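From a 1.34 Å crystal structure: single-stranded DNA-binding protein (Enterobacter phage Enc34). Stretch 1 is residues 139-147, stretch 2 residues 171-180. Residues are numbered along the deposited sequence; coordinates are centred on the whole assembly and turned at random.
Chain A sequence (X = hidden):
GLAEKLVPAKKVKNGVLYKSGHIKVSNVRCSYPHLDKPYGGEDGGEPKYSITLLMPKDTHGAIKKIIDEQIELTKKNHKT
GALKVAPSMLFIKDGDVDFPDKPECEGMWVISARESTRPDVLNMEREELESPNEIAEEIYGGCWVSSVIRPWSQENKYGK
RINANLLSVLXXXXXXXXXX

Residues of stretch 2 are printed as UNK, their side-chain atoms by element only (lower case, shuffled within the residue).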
# COMPACT_ATOMS: atom_id res chain seq x y z
N ILE A 139 -2.81 1.05 15.01
CA ILE A 139 -2.93 0.37 13.70
C ILE A 139 -2.34 -1.05 13.84
O ILE A 139 -1.15 -1.29 13.67
CB ILE A 139 -2.33 1.23 12.57
CG1 ILE A 139 -3.13 2.54 12.47
CG2 ILE A 139 -2.36 0.46 11.24
CD1 ILE A 139 -2.54 3.56 11.55
N TYR A 140 -3.22 -1.99 14.14
CA TYR A 140 -2.86 -3.37 14.35
C TYR A 140 -3.29 -4.17 13.12
O TYR A 140 -4.27 -3.81 12.46
CB TYR A 140 -3.51 -3.90 15.65
CG TYR A 140 -5.00 -3.66 15.70
CD1 TYR A 140 -5.53 -2.48 16.20
CD2 TYR A 140 -5.88 -4.59 15.17
CE1 TYR A 140 -6.88 -2.22 16.15
CE2 TYR A 140 -7.24 -4.34 15.13
CZ TYR A 140 -7.74 -3.15 15.62
OH TYR A 140 -9.07 -2.89 15.57
N GLY A 141 -2.66 -5.32 12.90
CA GLY A 141 -3.05 -6.18 11.80
C GLY A 141 -4.48 -6.62 12.01
O GLY A 141 -4.83 -7.13 13.08
N GLY A 142 -5.31 -6.41 10.99
CA GLY A 142 -6.72 -6.71 11.07
C GLY A 142 -7.62 -5.49 11.06
O GLY A 142 -8.80 -5.61 10.76
N CYS A 143 -7.10 -4.33 11.44
CA CYS A 143 -7.87 -3.11 11.32
C CYS A 143 -7.97 -2.64 9.86
O CYS A 143 -7.23 -3.13 9.01
CB CYS A 143 -7.39 -2.00 12.26
SG CYS A 143 -5.96 -1.09 11.66
N TRP A 144 -8.87 -1.69 9.62
CA TRP A 144 -9.03 -1.10 8.28
C TRP A 144 -8.40 0.27 8.25
O TRP A 144 -8.48 1.05 9.22
CB TRP A 144 -10.50 -1.01 7.93
CG TRP A 144 -11.13 -2.36 7.82
CD1 TRP A 144 -11.52 -3.18 8.83
CD2 TRP A 144 -11.44 -3.08 6.60
NE1 TRP A 144 -12.03 -4.35 8.34
CE2 TRP A 144 -11.96 -4.33 6.97
CE3 TRP A 144 -11.28 -2.79 5.24
CZ2 TRP A 144 -12.37 -5.29 6.03
CZ3 TRP A 144 -11.66 -3.74 4.30
CH2 TRP A 144 -12.20 -4.98 4.70
N VAL A 145 -7.78 0.58 7.12
CA VAL A 145 -7.02 1.79 6.88
C VAL A 145 -7.29 2.33 5.49
O VAL A 145 -7.88 1.65 4.64
CB VAL A 145 -5.49 1.54 7.03
CG1 VAL A 145 -5.19 1.01 8.43
CG2 VAL A 145 -4.95 0.60 5.96
N SER A 146 -6.80 3.53 5.23
CA SER A 146 -6.58 4.04 3.90
C SER A 146 -5.13 4.43 3.80
O SER A 146 -4.53 4.84 4.78
CB SER A 146 -7.49 5.23 3.60
OG SER A 146 -8.82 4.81 3.67
N SER A 147 -4.52 4.27 2.65
CA SER A 147 -3.08 4.46 2.54
C SER A 147 -2.71 5.11 1.23
O SER A 147 -3.32 4.78 0.18
CB SER A 147 -2.38 3.11 2.69
OG SER A 147 -0.98 3.16 2.54
N UNK A 171 -5.92 5.37 9.95
CA UNK A 171 -6.84 4.42 10.54
C UNK A 171 -8.28 4.78 10.17
O UNK A 171 -8.67 5.94 10.27
c UNK A 171 -7.60 3.33 12.64
c UNK A 171 -8.06 1.59 14.28
c UNK A 171 -7.14 2.71 13.84
n UNK A 171 -7.80 1.53 15.72
c UNK A 171 -6.69 4.38 12.05
N UNK A 172 -9.04 3.78 9.73
CA UNK A 172 -10.42 3.94 9.35
C UNK A 172 -11.42 3.23 10.24
O UNK A 172 -12.46 3.81 10.54
c UNK A 172 -12.91 6.29 5.90
c UNK A 172 -10.64 5.64 6.64
n UNK A 172 -12.81 7.49 6.48
c UNK A 172 -10.62 3.46 7.91
n UNK A 172 -11.92 5.43 5.97
c UNK A 172 -9.96 4.32 6.85
n UNK A 172 -13.99 5.93 5.24
N UNK A 173 -11.17 1.98 10.60
CA UNK A 173 -12.14 1.20 11.38
C UNK A 173 -11.45 0.10 12.15
O UNK A 173 -10.48 -0.46 11.66
c UNK A 173 -13.16 0.55 10.44
n UNK A 173 -15.77 -2.45 8.54
c UNK A 173 -14.47 0.11 11.07
c UNK A 173 -14.82 -1.48 9.13
c UNK A 173 -15.45 -0.41 10.03
N UNK A 174 -11.94 -0.19 13.35
CA UNK A 174 -11.49 -1.35 14.08
C UNK A 174 -12.16 -2.61 13.53
O UNK A 174 -13.28 -2.57 13.00
o UNK A 174 -9.63 -0.41 16.20
o UNK A 174 -11.38 0.86 16.71
c UNK A 174 -11.80 -1.19 15.56
c UNK A 174 -10.86 -0.17 16.22
N UNK A 175 -11.46 -3.73 13.68
CA UNK A 175 -12.01 -5.05 13.33
C UNK A 175 -11.20 -6.10 14.09
O UNK A 175 -10.30 -5.77 14.86
o UNK A 175 -13.50 -7.09 12.04
c UNK A 175 -11.97 -5.24 11.79
o UNK A 175 -12.95 -6.41 10.00
c UNK A 175 -12.90 -6.33 11.26
N UNK A 176 -11.55 -7.37 13.94
CA UNK A 176 -10.88 -8.45 14.64
C UNK A 176 -9.39 -8.47 14.30
O UNK A 176 -9.04 -8.46 13.12
o UNK A 176 -10.50 -11.71 17.27
c UNK A 176 -11.26 -11.04 16.53
c UNK A 176 -11.53 -9.80 14.30
o UNK A 176 -12.26 -10.41 16.97
c UNK A 176 -10.95 -11.01 15.05
N UNK A 177 -8.51 -8.47 15.32
CA UNK A 177 -7.08 -8.58 15.02
C UNK A 177 -6.69 -9.91 14.40
O UNK A 177 -7.20 -10.95 14.78
c UNK A 177 -8.74 -8.29 16.77
c UNK A 177 -6.39 -8.41 16.39
c UNK A 177 -7.42 -7.78 17.24
N UNK A 178 -5.76 -9.85 13.45
CA UNK A 178 -5.20 -11.09 12.91
C UNK A 178 -4.25 -11.75 13.93
O UNK A 178 -4.04 -12.95 13.85
c UNK A 178 -4.48 -10.83 11.58
c UNK A 178 -6.93 -9.58 8.26
c UNK A 178 -7.40 -10.55 9.13
c UNK A 178 -5.66 -9.05 8.44
c UNK A 178 -4.91 -9.43 9.53
c UNK A 178 -5.38 -10.38 10.44
c UNK A 178 -6.62 -10.96 10.20
N UNK A 179 -3.67 -10.99 14.86
CA UNK A 179 -2.74 -11.59 15.87
C UNK A 179 -1.42 -12.06 15.30
O UNK A 179 -0.89 -13.14 15.64
N UNK A 180 -0.90 -11.24 14.41
CA UNK A 180 0.39 -11.43 13.79
C UNK A 180 1.44 -10.93 14.81
O UNK A 180 2.57 -11.40 14.80
o UNK A 180 -1.48 -10.41 9.33
c UNK A 180 -1.06 -10.00 10.44
o UNK A 180 -0.97 -8.81 10.74
c UNK A 180 0.43 -10.65 12.47
c UNK A 180 -0.69 -11.06 11.47
O HOH W 1 -3.15 -8.15 14.99

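Position 171 carries four carbons in a row ending in a nitrogen. Its CB lies 4.0 Å from I139 CG1, and the terminal nitrogen comes 3.9 Å from Y140 CE1. An unbranched chain with a terminal amine is lysine, K171.

Position 172 has three carbons, a nitrogen, then a carbon bearing two more nitrogens: a guanidinium, so arginine, R172. Its CG packs 3.4 Å from S146 OG, while its backbone N donates to W144 O at 2.8 Å.

Position 173 again shows four carbons ending in nitrogen, on the same face of the sheet as the W144 indole. This is lysine, K173. Its CE sits 3.7 Å from W144 CD1, and NZ lies over the five-membered ring, 4.4 Å from the centroid, a cation-pi contact. The backbones pair here: W144 N to K173 O at 2.9 Å and K173 N to W144 O at 3.2 Å. W144 O accepts from both R172 N and K173 N, and the register shifts by one between W144 and V145, a beta bulge.

Position 174 has two carbons, the second carrying two oxygens. One oxygen receives the Y140 hydroxyl, and the short acid is aspartate, D174. Y140 OH to D174 OD1 is 2.6 Å, and K171 NZ bridges to the same OD1 at 2.7 Å.

Position 175 has the same two-carbon, two-oxygen pattern, with one oxygen at the indole edge: aspartate, D175. W144 NE1 donates to D175 OD2 at 2.8 Å, nearly straight, and D175 N donates to Y140 OH at 3.2 Å.

Position 176 shows three carbons, the third with two oxygens; the CA-to-CB bond points away from stretch 1, and no side-chain atom comes within 6 Å of it. It is glutamate, E176; its contact is through the backbone, E176 O lying 3.6 Å from G142 CA.

At position 177 three carbons close onto the backbone nitrogen, making proline, P177. Its CG rests 4.0 Å from Y140 CE2.

Position 178 is one carbon and a six-carbon ring without oxygen: phenylalanine, F178. G142 CA sits over the ring face, 3.8 Å from its centroid, and F178 N donates to G141 O at 2.9 Å.

Position 179 has no side chain and a positive phi, so glycine, G179. One water links G179 N (2.9 Å) to G141 O (2.7 Å).

Position 180 has three carbons ending in two oxygens: glutamate, E180, with OE1 3.5 Å from G141 CA.

The contact works as a short antiparallel pairing extended by a fitted loop. Y140 and W144 supply polar ring edges for the two aspartates. At G142 an ideal CB would clash with E176 O, and its backbone angles independently call for glycine.

Stretch 2 171-180: KRKDDEPFGE
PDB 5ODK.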